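Local coordinates for protein glycoside hydrolase family 81 (Clostridium thermocellum, PDB 6FOP) that probably hydrolyses beta-1,3-glucans such as laminarin as a family 81 glycoside hydrolase of the cellulosome, here in a mutant form, at residues Y300-G304 against F664-A668; N593-Y599 against Y619-Y625. All blocks are in the same frame, centred on the assembly; numbering follows the deposited sequence.

Contact 1 of 2, residues Y300-G304 against F664-A668; sequences YRYHG and FSVTA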
loop_
_atom_site.group_PDB
_atom_site.type_symbol
_atom_site.label_atom_id
_atom_site.label_comp_id
_atom_site.label_asym_id
_atom_site.label_seq_id
_atom_site.Cartn_x
_atom_site.Cartn_y
_atom_site.Cartn_z
ATOM N N TYR A 300 3.243 -15.360 -4.746
ATOM C CA TYR A 300 3.563 -14.625 -5.955
ATOM C C TYR A 300 4.967 -14.956 -6.407
ATOM O O TYR A 300 5.840 -15.180 -5.608
ATOM C CB TYR A 300 3.468 -13.133 -5.668
ATOM C CG TYR A 300 2.127 -12.655 -5.120
ATOM C CD1 TYR A 300 0.925 -13.008 -5.714
ATOM C CD2 TYR A 300 2.081 -11.767 -4.058
ATOM C CE1 TYR A 300 -0.300 -12.548 -5.203
ATOM C CE2 TYR A 300 0.883 -11.297 -3.551
ATOM C CZ TYR A 300 -0.302 -11.670 -4.139
ATOM O OH TYR A 300 -1.475 -11.189 -3.609
ATOM N N ARG A 301 5.200 -14.874 -7.702
ATOM C CA ARG A 301 6.560 -14.939 -8.238
ATOM C C ARG A 301 7.178 -13.535 -8.184
ATOM O O ARG A 301 6.596 -12.550 -8.637
ATOM C CB ARG A 301 6.546 -15.478 -9.658
ATOM C CG ARG A 301 6.162 -16.935 -9.727
ATOM C CD ARG A 301 6.553 -17.590 -11.045
ATOM N NE ARG A 301 5.846 -18.852 -11.253
ATOM C CZ ARG A 301 6.161 -20.008 -10.672
ATOM N NH1 ARG A 301 7.183 -20.095 -9.821
ATOM N NH2 ARG A 301 5.435 -21.096 -10.939
ATOM N N TYR A 302 8.380 -13.492 -7.624
ATOM C CA TYR A 302 9.213 -12.307 -7.601
ATOM C C TYR A 302 10.129 -12.379 -8.818
ATOM O O TYR A 302 10.686 -13.433 -9.108
ATOM C CB TYR A 302 10.035 -12.328 -6.329
ATOM C CG TYR A 302 11.127 -11.281 -6.220
ATOM C CD1 TYR A 302 10.828 -9.923 -6.105
ATOM C CD2 TYR A 302 12.456 -11.667 -6.162
ATOM C CE1 TYR A 302 11.812 -8.976 -5.955
ATOM C CE2 TYR A 302 13.462 -10.727 -6.006
ATOM C CZ TYR A 302 13.138 -9.383 -5.897
ATOM O OH TYR A 302 14.132 -8.451 -5.732
ATOM N N HIS A 303 10.271 -11.271 -9.540
ATOM C CA HIS A 303 11.022 -11.248 -10.793
ATOM C C HIS A 303 12.338 -10.505 -10.715
ATOM O O HIS A 303 12.945 -10.215 -11.764
ATOM C CB HIS A 303 10.161 -10.660 -11.906
ATOM C CG HIS A 303 8.949 -11.479 -12.174
ATOM N ND1 HIS A 303 8.962 -12.556 -13.027
ATOM C CD2 HIS A 303 7.699 -11.425 -11.657
ATOM C CE1 HIS A 303 7.767 -13.125 -13.030
ATOM N NE2 HIS A 303 6.984 -12.450 -12.216
ATOM N N GLY A 304 12.782 -10.181 -9.508
ATOM C CA GLY A 304 14.052 -9.495 -9.305
ATOM C C GLY A 304 13.892 -7.994 -9.465
ATOM O O GLY A 304 12.965 -7.516 -10.142
ATOM N N PHE A 664 9.080 -11.744 -18.082
ATOM C CA PHE A 664 8.564 -12.218 -16.802
ATOM C C PHE A 664 8.352 -13.725 -16.743
ATOM O O PHE A 664 7.829 -14.234 -15.766
ATOM C CB PHE A 664 7.270 -11.474 -16.503
ATOM C CG PHE A 664 7.487 -10.012 -16.320
ATOM C CD1 PHE A 664 7.972 -9.526 -15.113
ATOM C CD2 PHE A 664 7.350 -9.136 -17.390
ATOM C CE1 PHE A 664 8.209 -8.169 -14.938
ATOM C CE2 PHE A 664 7.593 -7.807 -17.214
ATOM C CZ PHE A 664 8.019 -7.324 -16.000
ATOM N N SER A 665 8.765 -14.456 -17.775
ATOM C CA SER A 665 8.567 -15.899 -17.814
ATOM C C SER A 665 9.764 -16.682 -17.252
ATOM O O SER A 665 9.757 -17.917 -17.288
ATOM C CB SER A 665 8.267 -16.357 -19.235
ATOM O OG SER A 665 9.409 -16.295 -20.045
ATOM N N VAL A 666 10.780 -15.968 -16.785
ATOM C CA VAL A 666 12.018 -16.568 -16.273
ATOM C C VAL A 666 12.342 -15.964 -14.922
ATOM O O VAL A 666 12.385 -14.733 -14.793
ATOM C CB VAL A 666 13.219 -16.259 -17.191
ATOM C CG1 VAL A 666 14.497 -16.962 -16.708
ATOM C CG2 VAL A 666 12.932 -16.642 -18.601
ATOM N N THR A 667 12.662 -16.812 -13.946
ATOM C CA THR A 667 13.114 -16.354 -12.641
ATOM C C THR A 667 14.521 -16.856 -12.338
ATOM O O THR A 667 15.080 -17.649 -13.100
ATOM C CB THR A 667 12.113 -16.732 -11.548
ATOM O OG1 THR A 667 11.906 -18.148 -11.564
ATOM C CG2 THR A 667 10.773 -16.021 -11.786
ATOM N N ALA A 668 15.064 -16.419 -11.210
ATOM C CA ALA A 668 16.425 -16.764 -10.813
ATOM C C ALA A 668 16.520 -16.900 -9.317
ATOM O O ALA A 668 15.728 -16.292 -8.570
ATOM C CB ALA A 668 17.430 -15.721 -11.305
HETATM O O HOH W 1 9.556 -18.595 -9.672
HETATM O O HOH W 2 11.396 -12.386 -14.698
#
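Two loops meet here around an edge-to-face aromatic pair. One leaves the end of strand 295-301, an outer strand of a three-stranded antiparallel sheet. The other joins strands 661-662 and 673-678 of the C-terminal four-stranded sheet. Tyr300 takes no part in the contact; its side chain packs on Thr525 and Glu529 of helix 514-534. Arg301 points its CA-CB bond toward the second loop but is linked to it through water. Its NH1 gives a hydrogen bond to water 1 (2.8 Å), which also lies 3.0 Å from Thr667 OG1. Tyr302 offers its backbone: Tyr302 O lies 3.7 Å from Thr667 CG2 and also accepts a hydrogen bond from Ser239 OG. The Tyr302 hydroxyl is hydrogen-bonded to Pro671 O, further along the same loop as Thr667. His303 is the centre of the contact. The edge of the Phe664 ring points at the imidazole face, with centroids 5.2 Å apart and planes at 82°. Phe664 CB sits over that ring as well, 4.2 Å from its centroid. No direct hydrogen bond joins the segments. Instead, water 2 lies 3.0 Å from His303 ND1 and donates to Val666 O at 2.5 Å.

Contact 2 of 2, residues N593-Y599 against Y619-Y625; sequences NYIKQNY and YMYYALY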
loop_
_atom_site.group_PDB
_atom_site.type_symbol
_atom_site.label_atom_id
_atom_site.label_comp_id
_atom_site.label_asym_id
_atom_site.label_seq_id
_atom_site.Cartn_x
_atom_site.Cartn_y
_atom_site.Cartn_z
ATOM N N ASN A 593 1.231 -5.012 -24.416
ATOM C CA ASN A 593 0.028 -4.522 -25.079
ATOM C C ASN A 593 -0.701 -3.497 -24.219
ATOM O O ASN A 593 -1.310 -2.581 -24.754
ATOM C CB ASN A 593 -0.896 -5.676 -25.485
ATOM C CG ASN A 593 -0.248 -6.604 -26.496
ATOM O OD1 ASN A 593 -0.228 -7.824 -26.325
ATOM N ND2 ASN A 593 0.298 -6.024 -27.547
ATOM N N TYR A 594 -0.660 -3.672 -22.890
ATOM C CA TYR A 594 -1.262 -2.682 -22.000
ATOM C C TYR A 594 -0.486 -1.364 -22.061
ATOM O O TYR A 594 -1.093 -0.293 -22.035
ATOM C CB TYR A 594 -1.390 -3.171 -20.539
ATOM C CG TYR A 594 -2.041 -2.109 -19.670
ATOM C CD1 TYR A 594 -3.418 -1.872 -19.740
ATOM C CD2 TYR A 594 -1.278 -1.288 -18.836
ATOM C CE1 TYR A 594 -4.007 -0.848 -19.000
ATOM C CE2 TYR A 594 -1.857 -0.261 -18.095
ATOM C CZ TYR A 594 -3.239 -0.069 -18.161
ATOM O OH TYR A 594 -3.813 0.945 -17.436
ATOM N N ILE A 595 0.851 -1.424 -22.132
ATOM C CA ILE A 595 1.632 -0.176 -22.293
ATOM C C ILE A 595 1.082 0.622 -23.508
ATOM O O ILE A 595 0.796 1.815 -23.424
ATOM C CB ILE A 595 3.145 -0.472 -22.566
ATOM C CG1 ILE A 595 3.863 -1.202 -21.416
ATOM C CG2 ILE A 595 3.879 0.800 -22.962
ATOM C CD1 ILE A 595 4.065 -0.365 -20.201
ATOM N N LYS A 596 0.912 -0.072 -24.628
ATOM C CA LYS A 596 0.378 0.539 -25.852
ATOM C C LYS A 596 -1.024 1.116 -25.639
ATOM O O LYS A 596 -1.269 2.268 -25.960
ATOM C CB LYS A 596 0.405 -0.472 -27.001
ATOM C CG LYS A 596 -0.058 0.093 -28.342
ATOM C CD LYS A 596 0.752 1.316 -28.745
ATOM C CE LYS A 596 0.760 1.606 -30.244
ATOM N NZ LYS A 596 1.166 3.011 -30.567
ATOM N N GLN A 597 -1.924 0.330 -25.036
ATOM C CA GLN A 597 -3.293 0.782 -24.778
ATOM C C GLN A 597 -3.336 1.982 -23.838
ATOM O O GLN A 597 -4.146 2.904 -24.012
ATOM C CB GLN A 597 -4.126 -0.347 -24.178
ATOM C CG GLN A 597 -4.452 -1.501 -25.103
ATOM C CD GLN A 597 -5.160 -2.638 -24.369
ATOM O OE1 GLN A 597 -4.827 -2.980 -23.237
ATOM N NE2 GLN A 597 -6.153 -3.217 -25.011
ATOM N N ASN A 598 -2.535 1.912 -22.767
ATOM C CA ASN A 598 -2.497 2.983 -21.763
ATOM C C ASN A 598 -1.989 4.281 -22.395
ATOM O O ASN A 598 -2.597 5.357 -22.249
ATOM C CB ASN A 598 -1.675 2.512 -20.549
ATOM C CG ASN A 598 -1.507 3.576 -19.500
ATOM O OD1 ASN A 598 -0.903 4.626 -19.737
ATOM N ND2 ASN A 598 -1.996 3.293 -18.283
ATOM N N TYR A 599 -0.865 4.187 -23.103
ATOM C CA TYR A 599 -0.299 5.337 -23.803
ATOM C C TYR A 599 -1.245 5.920 -24.843
ATOM O O TYR A 599 -1.416 7.150 -24.893
ATOM C CB TYR A 599 1.045 4.937 -24.404
ATOM C CG TYR A 599 1.774 6.009 -25.175
ATOM C CD1 TYR A 599 2.677 6.867 -24.539
ATOM C CD2 TYR A 599 1.635 6.118 -26.552
ATOM C CE1 TYR A 599 3.368 7.825 -25.271
ATOM C CE2 TYR A 599 2.354 7.042 -27.278
ATOM C CZ TYR A 599 3.181 7.933 -26.620
ATOM O OH TYR A 599 3.901 8.860 -27.357
ATOM N N TYR A 619 7.848 8.650 -22.520
ATOM C CA TYR A 619 8.671 7.861 -23.444
ATOM C C TYR A 619 9.452 6.752 -22.735
ATOM O O TYR A 619 9.673 5.686 -23.333
ATOM C CB TYR A 619 9.597 8.753 -24.266
ATOM C CG TYR A 619 8.905 9.775 -25.147
ATOM C CD1 TYR A 619 7.615 9.576 -25.625
ATOM C CD2 TYR A 619 9.561 10.934 -25.513
ATOM C CE1 TYR A 619 6.995 10.491 -26.460
ATOM C CE2 TYR A 619 8.943 11.868 -26.333
ATOM C CZ TYR A 619 7.656 11.667 -26.777
ATOM O OH TYR A 619 7.050 12.580 -27.605
ATOM N N MET A 620 9.821 6.945 -21.460
ATOM C CA MET A 620 10.366 5.832 -20.673
ATOM C C MET A 620 9.352 4.705 -20.527
ATOM O O MET A 620 9.696 3.517 -20.645
ATOM C CB MET A 620 10.815 6.303 -19.309
ATOM C CG MET A 620 12.079 7.145 -19.357
ATOM S SD MET A 620 12.659 7.451 -17.669
ATOM C CE MET A 620 11.500 8.674 -17.089
ATOM N N TYR A 621 8.075 5.080 -20.331
ATOM C CA TYR A 621 6.993 4.106 -20.229
ATOM C C TYR A 621 6.763 3.388 -21.566
ATOM O O TYR A 621 6.721 2.152 -21.632
ATOM C CB TYR A 621 5.730 4.836 -19.808
ATOM C CG TYR A 621 4.527 3.959 -19.643
ATOM C CD1 TYR A 621 4.420 3.104 -18.536
ATOM C CD2 TYR A 621 3.457 4.023 -20.533
ATOM C CE1 TYR A 621 3.314 2.293 -18.373
ATOM C CE2 TYR A 621 2.336 3.225 -20.352
ATOM C CZ TYR A 621 2.270 2.358 -19.273
ATOM O OH TYR A 621 1.124 1.579 -19.096
ATOM N N TYR A 622 6.708 4.183 -22.652
ATOM C CA TYR A 622 6.424 3.642 -23.982
ATOM C C TYR A 622 7.553 2.720 -24.445
ATOM O O TYR A 622 7.309 1.790 -25.231
ATOM C CB TYR A 622 6.188 4.745 -25.020
ATOM C CG TYR A 622 5.561 4.244 -26.289
ATOM C CD1 TYR A 622 4.238 3.813 -26.316
ATOM C CD2 TYR A 622 6.268 4.250 -27.481
ATOM C CE1 TYR A 622 3.663 3.333 -27.474
ATOM C CE2 TYR A 622 5.692 3.768 -28.653
ATOM C CZ TYR A 622 4.378 3.352 -28.652
ATOM O OH TYR A 622 3.795 2.889 -29.812
ATOM N N ALA A 623 8.780 2.970 -23.953
ATOM C CA ALA A 623 9.912 2.098 -24.249
ATOM C C ALA A 623 9.736 0.661 -23.733
ATOM O O ALA A 623 10.461 -0.221 -24.177
ATOM C CB ALA A 623 11.193 2.687 -23.685
ATOM N N LEU A 624 8.750 0.424 -22.845
ATOM C CA LEU A 624 8.396 -0.931 -22.432
ATOM C C LEU A 624 7.477 -1.645 -23.433
ATOM O O LEU A 624 7.129 -2.825 -23.235
ATOM C CB LEU A 624 7.796 -0.925 -21.035
ATOM C CG LEU A 624 8.742 -0.434 -19.945
ATOM C CD1 LEU A 624 7.988 -0.069 -18.670
ATOM C CD2 LEU A 624 9.827 -1.470 -19.659
ATOM N N TYR A 625 7.161 -0.958 -24.539
ATOM C CA TYR A 625 6.508 -1.571 -25.707
ATOM C C TYR A 625 7.390 -1.445 -26.973
ATOM O O TYR A 625 7.614 -2.419 -27.670
ATOM C CB TYR A 625 5.160 -0.882 -25.933
ATOM C CG TYR A 625 4.455 -1.227 -27.211
ATOM C CD1 TYR A 625 3.864 -2.471 -27.384
ATOM C CD2 TYR A 625 4.382 -0.309 -28.268
ATOM C CE1 TYR A 625 3.200 -2.792 -28.556
ATOM C CE2 TYR A 625 3.711 -0.617 -29.438
ATOM C CZ TYR A 625 3.135 -1.858 -29.584
ATOM O OH TYR A 625 2.490 -2.157 -30.763
#
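An antiparallel helical hairpin brings helix 592-606 against the end of helix 615-622 and the turn that follows. This fits the helical C-terminal domain of family 81, which belongs to the six-hairpin clan. Ile595 is the main knob. It enters a hollow lined by Tyr621, Tyr622, Leu624 and Tyr625. Its CD1 lies over the face of the Tyr621 ring, 3.7 Å from the centroid, while Ile595 CG2 is 3.6 Å from Tyr625 CB. Tyr621 fills a hollow in return. Its hydroxyl end slips between Tyr594 and Asn598, with Tyr621 OH 3.3 Å from Asn598 CB and 3.6 Å from Tyr594 CE2. The ring of Tyr621 is also stacked with Phe578. Asn598 turns its OD1 to His574, a nickel ligand. One turn on from Ile595, Tyr599 leans obliquely over Tyr622, with ring centroids 4.3 Å apart and planes at 36°. Its tip then meets the ring edge of Tyr619. Lys596 closes the more open side. Its CB lies over the Tyr625 face, 3.8 Å from the centroid. The amine forms a salt bridge with Glu600, and Lys596 NZ donates to Tyr622 OH at 2.7 Å.

Along the chain the order is 300-304, 593-599, 619-625, 664-668, so contact 2 is nested within the loop closed by contact 1. Their centres are 21 Å apart. The nearest atoms are about 7 Å apart, and the contacts do not touch. Contact 2 pairs two helices of the helical region; contact 1 joins loops that follow strands of two separate sheets. Helix 646-659 connects the two regions: it packs on Tyr619 and Leu624, then leads through strand 661-662 into 664-668. Contact 1 also borders the helical part, through helix 514-534. Contact 1 is thus where two beta parts meet, next to a helical region that binds nickel through His562, His574, Glu601 and Glu605.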